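Local coordinates for protein nitroreductase (Desulfitobacterium hafniense, PDB 3PXV) that binds flavin mononucleotide and probably acts as an FMN-dependent oxidoreductase of the nitroreductase family, at residues Leu89-Pro103 with Leu154-Leu168. Numbering follows the deposited sequence.
Sequences LFYGAPCMIVVPIDP and LGFPEGYAFGCSVLL. With FMN (flavin mononucleotide), chain F.
With chi1 of -86°, Y160 sets its ring anti to its own carbonyl carbon and across the I101-D102 peptide; F156, turned the same way about its first torsion, lays its ring against P100. P100 CB sits over the centre of the F156 ring, 3.5 Å from its centroid, a CH-pi contact, while V98 CG1 meets the edge of that ring at CE1. D102 N lies above the middle of the Y160 ring and D102 CB makes a further CH-pi contact on that face; P157 CG covers the opposite face. One water joins Y160 OH (2.7 Å) to D102 OD2 (3.0 Å), and D102 OD1 bonds T104. Were Y160 an alanine, the I101-D102 peptide and P157 would probably lose the ring between them, and the water on D102 OD2 its tyrosine partner. Strands 95-101 and 161-168 pair antiparallel: I97 and V166 exchange two bonds, V166 N to I97 O in the carbonyl plane. A classic beta bulge follows, G163 and C164 both facing V99; C164 N bonds V99 O at 3.3 Å, G163 N reaches the same oxygen weakly, and C164 SG lies 3.8 Å from FMN C7M. At the other end L167 forks, CD1 on F90 O and CD2 3.6 Å from CB of M96, a selenomethionine; beside F90, Y91 OH donates to FMN O2 at 2.5 Å, so Y91 and C164 both belong to the flavin pocket. These are the two central strands of the antiparallel sheet of the FMN-dependent nitroreductase-like fold: strand 50-53 flanks 95-101, strand 130-133 flanks 161-169, and helix 106-126 packs on I97, V99 and I101.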
# COMPACT_ATOMS: atom_id res chain seq x y z
N LEU B 89 -22.69 1.54 -4.50
CA LEU B 89 -21.39 2.05 -4.18
C LEU B 89 -20.62 0.85 -3.57
O LEU B 89 -19.44 0.67 -3.84
CB LEU B 89 -21.60 3.22 -3.22
CG LEU B 89 -20.83 4.53 -3.27
CD1 LEU B 89 -20.73 5.11 -4.67
CD2 LEU B 89 -21.49 5.53 -2.30
N PHE B 90 -21.31 -0.01 -2.81
CA PHE B 90 -20.70 -1.18 -2.21
C PHE B 90 -20.98 -2.50 -2.92
O PHE B 90 -20.61 -3.56 -2.42
CB PHE B 90 -21.04 -1.27 -0.73
CG PHE B 90 -20.66 -0.05 0.06
CD1 PHE B 90 -19.56 0.74 -0.30
CD2 PHE B 90 -21.35 0.28 1.21
CE1 PHE B 90 -19.21 1.87 0.44
CE2 PHE B 90 -21.00 1.38 1.96
CZ PHE B 90 -19.94 2.18 1.59
N TYR B 91 -21.59 -2.43 -4.09
CA TYR B 91 -21.88 -3.58 -4.93
C TYR B 91 -22.51 -4.79 -4.21
O TYR B 91 -22.27 -5.95 -4.56
CB TYR B 91 -20.61 -3.98 -5.67
CG TYR B 91 -19.92 -2.81 -6.37
CD1 TYR B 91 -20.45 -2.25 -7.54
CD2 TYR B 91 -18.73 -2.28 -5.85
CE1 TYR B 91 -19.80 -1.18 -8.17
CE2 TYR B 91 -18.10 -1.20 -6.47
CZ TYR B 91 -18.63 -0.66 -7.62
OH TYR B 91 -17.98 0.39 -8.22
N GLY B 92 -23.35 -4.51 -3.22
CA GLY B 92 -24.05 -5.56 -2.47
C GLY B 92 -23.18 -6.32 -1.48
O GLY B 92 -23.56 -7.41 -1.03
N ALA B 93 -21.99 -5.78 -1.17
CA ALA B 93 -21.06 -6.43 -0.25
C ALA B 93 -21.68 -6.45 1.12
O ALA B 93 -22.22 -5.44 1.55
CB ALA B 93 -19.73 -5.70 -0.20
N PRO B 94 -21.59 -7.59 1.81
CA PRO B 94 -22.18 -7.73 3.13
C PRO B 94 -21.27 -7.29 4.27
O PRO B 94 -21.69 -7.31 5.42
CB PRO B 94 -22.48 -9.22 3.20
CG PRO B 94 -21.33 -9.83 2.43
CD PRO B 94 -21.04 -8.87 1.33
N CYS B 95 -20.02 -6.94 3.98
CA CYS B 95 -19.10 -6.45 5.01
C CYS B 95 -17.91 -5.75 4.38
O CYS B 95 -17.65 -5.90 3.20
CB CYS B 95 -18.58 -7.58 5.90
SG CYS B 95 -17.41 -8.61 5.08
N MSE B 96 -17.19 -5.00 5.19
CA MSE B 96 -16.04 -4.28 4.71
C MSE B 96 -15.12 -3.96 5.86
O MSE B 96 -15.52 -3.96 7.01
CB MSE B 96 -16.45 -2.95 4.02
CG MSE B 96 -17.11 -1.91 4.94
SE MSE B 96 -17.54 -0.29 3.99
CE MSE B 96 -18.49 0.63 5.42
N ILE B 97 -13.88 -3.70 5.54
CA ILE B 97 -12.93 -3.26 6.53
C ILE B 97 -12.68 -1.81 6.21
O ILE B 97 -12.31 -1.48 5.08
CB ILE B 97 -11.65 -4.05 6.47
CG1 ILE B 97 -11.93 -5.46 7.01
CG2 ILE B 97 -10.59 -3.33 7.28
CD1 ILE B 97 -10.74 -6.40 6.96
N VAL B 98 -12.95 -0.96 7.20
CA VAL B 98 -12.72 0.48 7.10
C VAL B 98 -11.41 0.80 7.78
O VAL B 98 -11.20 0.35 8.90
CB VAL B 98 -13.88 1.27 7.76
CG1 VAL B 98 -13.61 2.78 7.70
CG2 VAL B 98 -15.22 0.91 7.04
N VAL B 99 -10.53 1.54 7.10
CA VAL B 99 -9.22 1.91 7.64
C VAL B 99 -9.12 3.41 7.85
O VAL B 99 -8.83 4.16 6.92
CB VAL B 99 -8.05 1.44 6.75
CG1 VAL B 99 -6.72 1.72 7.45
CG2 VAL B 99 -8.15 -0.02 6.48
N PRO B 100 -9.43 3.87 9.06
CA PRO B 100 -9.27 5.29 9.33
C PRO B 100 -7.80 5.62 9.57
O PRO B 100 -7.01 4.74 9.90
CB PRO B 100 -10.08 5.48 10.61
CG PRO B 100 -9.92 4.20 11.31
CD PRO B 100 -10.02 3.18 10.21
N ILE B 101 -7.43 6.87 9.43
CA ILE B 101 -6.03 7.24 9.59
C ILE B 101 -5.89 8.56 10.33
O ILE B 101 -6.84 9.35 10.41
CB ILE B 101 -5.29 7.32 8.21
CG1 ILE B 101 -5.88 8.38 7.29
CG2 ILE B 101 -5.30 6.00 7.46
CD1 ILE B 101 -4.94 8.67 6.12
N ASP B 102 -4.70 8.77 10.90
CA ASP B 102 -4.37 10.00 11.60
C ASP B 102 -3.97 10.99 10.51
O ASP B 102 -3.01 10.75 9.80
CB ASP B 102 -3.22 9.75 12.58
CG ASP B 102 -2.89 10.96 13.47
OD1 ASP B 102 -3.39 12.07 13.22
OD2 ASP B 102 -2.12 10.79 14.44
N PRO B 103 -4.73 12.07 10.32
CA PRO B 103 -4.37 13.03 9.28
C PRO B 103 -3.17 13.95 9.59
O PRO B 103 -2.69 14.61 8.69
CB PRO B 103 -5.65 13.88 9.15
CG PRO B 103 -6.28 13.80 10.47
CD PRO B 103 -6.00 12.42 10.97
N LEU B 154 -18.66 3.74 13.95
CA LEU B 154 -17.58 2.85 13.48
C LEU B 154 -16.54 2.63 14.56
O LEU B 154 -15.85 1.63 14.55
CB LEU B 154 -16.91 3.42 12.24
CG LEU B 154 -17.77 3.29 10.98
CD1 LEU B 154 -17.32 4.25 9.89
CD2 LEU B 154 -17.76 1.84 10.49
N GLY B 155 -16.45 3.57 15.49
CA GLY B 155 -15.49 3.52 16.58
C GLY B 155 -14.14 4.09 16.22
O GLY B 155 -13.13 3.68 16.77
N PHE B 156 -14.10 5.06 15.31
CA PHE B 156 -12.85 5.72 14.94
C PHE B 156 -12.20 6.35 16.17
O PHE B 156 -12.91 6.83 17.05
CB PHE B 156 -13.16 6.90 14.00
CG PHE B 156 -13.30 6.55 12.56
CD1 PHE B 156 -13.62 5.27 12.13
CD2 PHE B 156 -13.22 7.56 11.61
CE1 PHE B 156 -13.77 4.98 10.78
CE2 PHE B 156 -13.39 7.30 10.27
CZ PHE B 156 -13.67 6.01 9.85
N PRO B 157 -10.86 6.37 16.24
CA PRO B 157 -10.25 7.14 17.33
C PRO B 157 -10.46 8.63 17.06
O PRO B 157 -10.54 9.05 15.90
CB PRO B 157 -8.75 6.80 17.23
CG PRO B 157 -8.65 5.61 16.32
CD PRO B 157 -9.88 5.56 15.48
N GLU B 158 -10.50 9.43 18.13
CA GLU B 158 -10.71 10.87 18.01
C GLU B 158 -9.67 11.49 17.09
O GLU B 158 -8.49 11.21 17.22
CB GLU B 158 -10.64 11.56 19.38
CG GLU B 158 -11.32 12.95 19.40
CD GLU B 158 -11.10 13.71 20.71
OE1 GLU B 158 -9.95 13.68 21.23
OE2 GLU B 158 -12.07 14.35 21.20
N GLY B 159 -10.12 12.32 16.16
CA GLY B 159 -9.18 12.97 15.25
C GLY B 159 -8.91 12.22 13.95
O GLY B 159 -8.47 12.83 12.99
N TYR B 160 -9.18 10.92 13.92
CA TYR B 160 -8.95 10.10 12.73
C TYR B 160 -9.99 10.38 11.68
O TYR B 160 -11.15 10.61 11.99
CB TYR B 160 -8.98 8.61 13.08
CG TYR B 160 -7.67 8.07 13.54
CD1 TYR B 160 -6.93 8.72 14.52
CD2 TYR B 160 -7.18 6.87 13.03
CE1 TYR B 160 -5.69 8.21 14.94
CE2 TYR B 160 -5.94 6.36 13.44
CZ TYR B 160 -5.22 7.04 14.39
OH TYR B 160 -4.03 6.55 14.80
N ALA B 161 -9.56 10.34 10.43
CA ALA B 161 -10.42 10.54 9.29
C ALA B 161 -10.38 9.28 8.42
O ALA B 161 -9.51 8.44 8.56
CB ALA B 161 -9.95 11.76 8.50
N PHE B 162 -11.31 9.16 7.49
CA PHE B 162 -11.32 8.01 6.59
C PHE B 162 -10.08 7.96 5.71
O PHE B 162 -9.66 8.98 5.17
CB PHE B 162 -12.56 8.04 5.72
CG PHE B 162 -12.60 6.98 4.67
CD1 PHE B 162 -13.20 5.77 4.91
CD2 PHE B 162 -12.05 7.23 3.41
CE1 PHE B 162 -13.24 4.81 3.94
CE2 PHE B 162 -12.10 6.28 2.44
CZ PHE B 162 -12.70 5.07 2.69
N GLY B 163 -9.53 6.76 5.56
CA GLY B 163 -8.33 6.54 4.76
C GLY B 163 -8.67 5.77 3.51
O GLY B 163 -8.45 6.25 2.40
N CYS B 164 -9.20 4.57 3.70
CA CYS B 164 -9.66 3.76 2.58
C CYS B 164 -10.47 2.62 3.15
O CYS B 164 -10.65 2.53 4.36
CB CYS B 164 -8.49 3.26 1.75
SG CYS B 164 -8.97 2.66 0.12
N SER B 165 -11.01 1.77 2.30
CA SER B 165 -11.79 0.64 2.78
C SER B 165 -11.63 -0.48 1.83
O SER B 165 -11.28 -0.24 0.70
CB SER B 165 -13.27 1.01 2.88
OG SER B 165 -13.83 1.25 1.60
N VAL B 166 -11.87 -1.69 2.27
CA VAL B 166 -11.82 -2.85 1.39
C VAL B 166 -13.10 -3.61 1.59
O VAL B 166 -13.35 -4.05 2.69
CB VAL B 166 -10.67 -3.81 1.69
CG1 VAL B 166 -10.68 -4.92 0.64
CG2 VAL B 166 -9.33 -3.06 1.70
N LEU B 167 -13.89 -3.79 0.53
CA LEU B 167 -15.15 -4.51 0.64
C LEU B 167 -14.83 -6.00 0.51
O LEU B 167 -13.91 -6.36 -0.23
CB LEU B 167 -16.15 -4.08 -0.43
CG LEU B 167 -16.33 -2.57 -0.62
CD1 LEU B 167 -17.21 -2.32 -1.84
CD2 LEU B 167 -16.92 -1.92 0.65
N LEU B 168 -15.60 -6.84 1.21
CA LEU B 168 -15.35 -8.26 1.23
C LEU B 168 -16.61 -9.09 1.08
O LEU B 168 -17.66 -8.74 1.61
CB LEU B 168 -14.67 -8.65 2.54
CG LEU B 168 -13.38 -7.94 2.98
CD1 LEU B 168 -12.99 -8.38 4.36
CD2 LEU B 168 -12.22 -8.14 2.00
N1 FMN F . -13.26 0.78 -7.61
C2 FMN F . -14.59 1.10 -7.42
O2 FMN F . -15.48 0.57 -8.07
N3 FMN F . -14.92 2.05 -6.50
C4 FMN F . -13.97 2.69 -5.74
O4 FMN F . -14.34 3.53 -4.93
C4A FMN F . -12.63 2.36 -5.92
N5 FMN F . -11.64 2.96 -5.19
C5A FMN F . -10.37 2.44 -5.20
C6 FMN F . -9.44 2.90 -4.25
C7 FMN F . -8.15 2.40 -4.22
C7M FMN F . -7.21 2.91 -3.20
C8 FMN F . -7.77 1.44 -5.15
C8M FMN F . -6.41 0.86 -5.17
C9 FMN F . -8.70 0.97 -6.09
C9A FMN F . -10.01 1.48 -6.12
N10 FMN F . -10.95 1.05 -7.05
C10 FMN F . -12.27 1.39 -6.87
C1' FMN F . -10.66 -0.20 -7.82
C2' FMN F . -9.86 0.15 -9.07
O2' FMN F . -10.76 0.66 -10.04
C3' FMN F . -9.14 -1.10 -9.57
O3' FMN F . -8.21 -1.56 -8.60
C4' FMN F . -8.38 -0.79 -10.85
O4' FMN F . -9.34 -0.45 -11.80
C5' FMN F . -7.54 -1.97 -11.34
O5' FMN F . -8.37 -3.10 -11.53
P FMN F . -8.16 -4.44 -10.67
O1P FMN F . -9.30 -5.35 -11.00
O2P FMN F . -8.17 -4.17 -9.15
O3P FMN F . -6.87 -5.00 -11.15
O HOH W 1 -2.32 8.25 16.02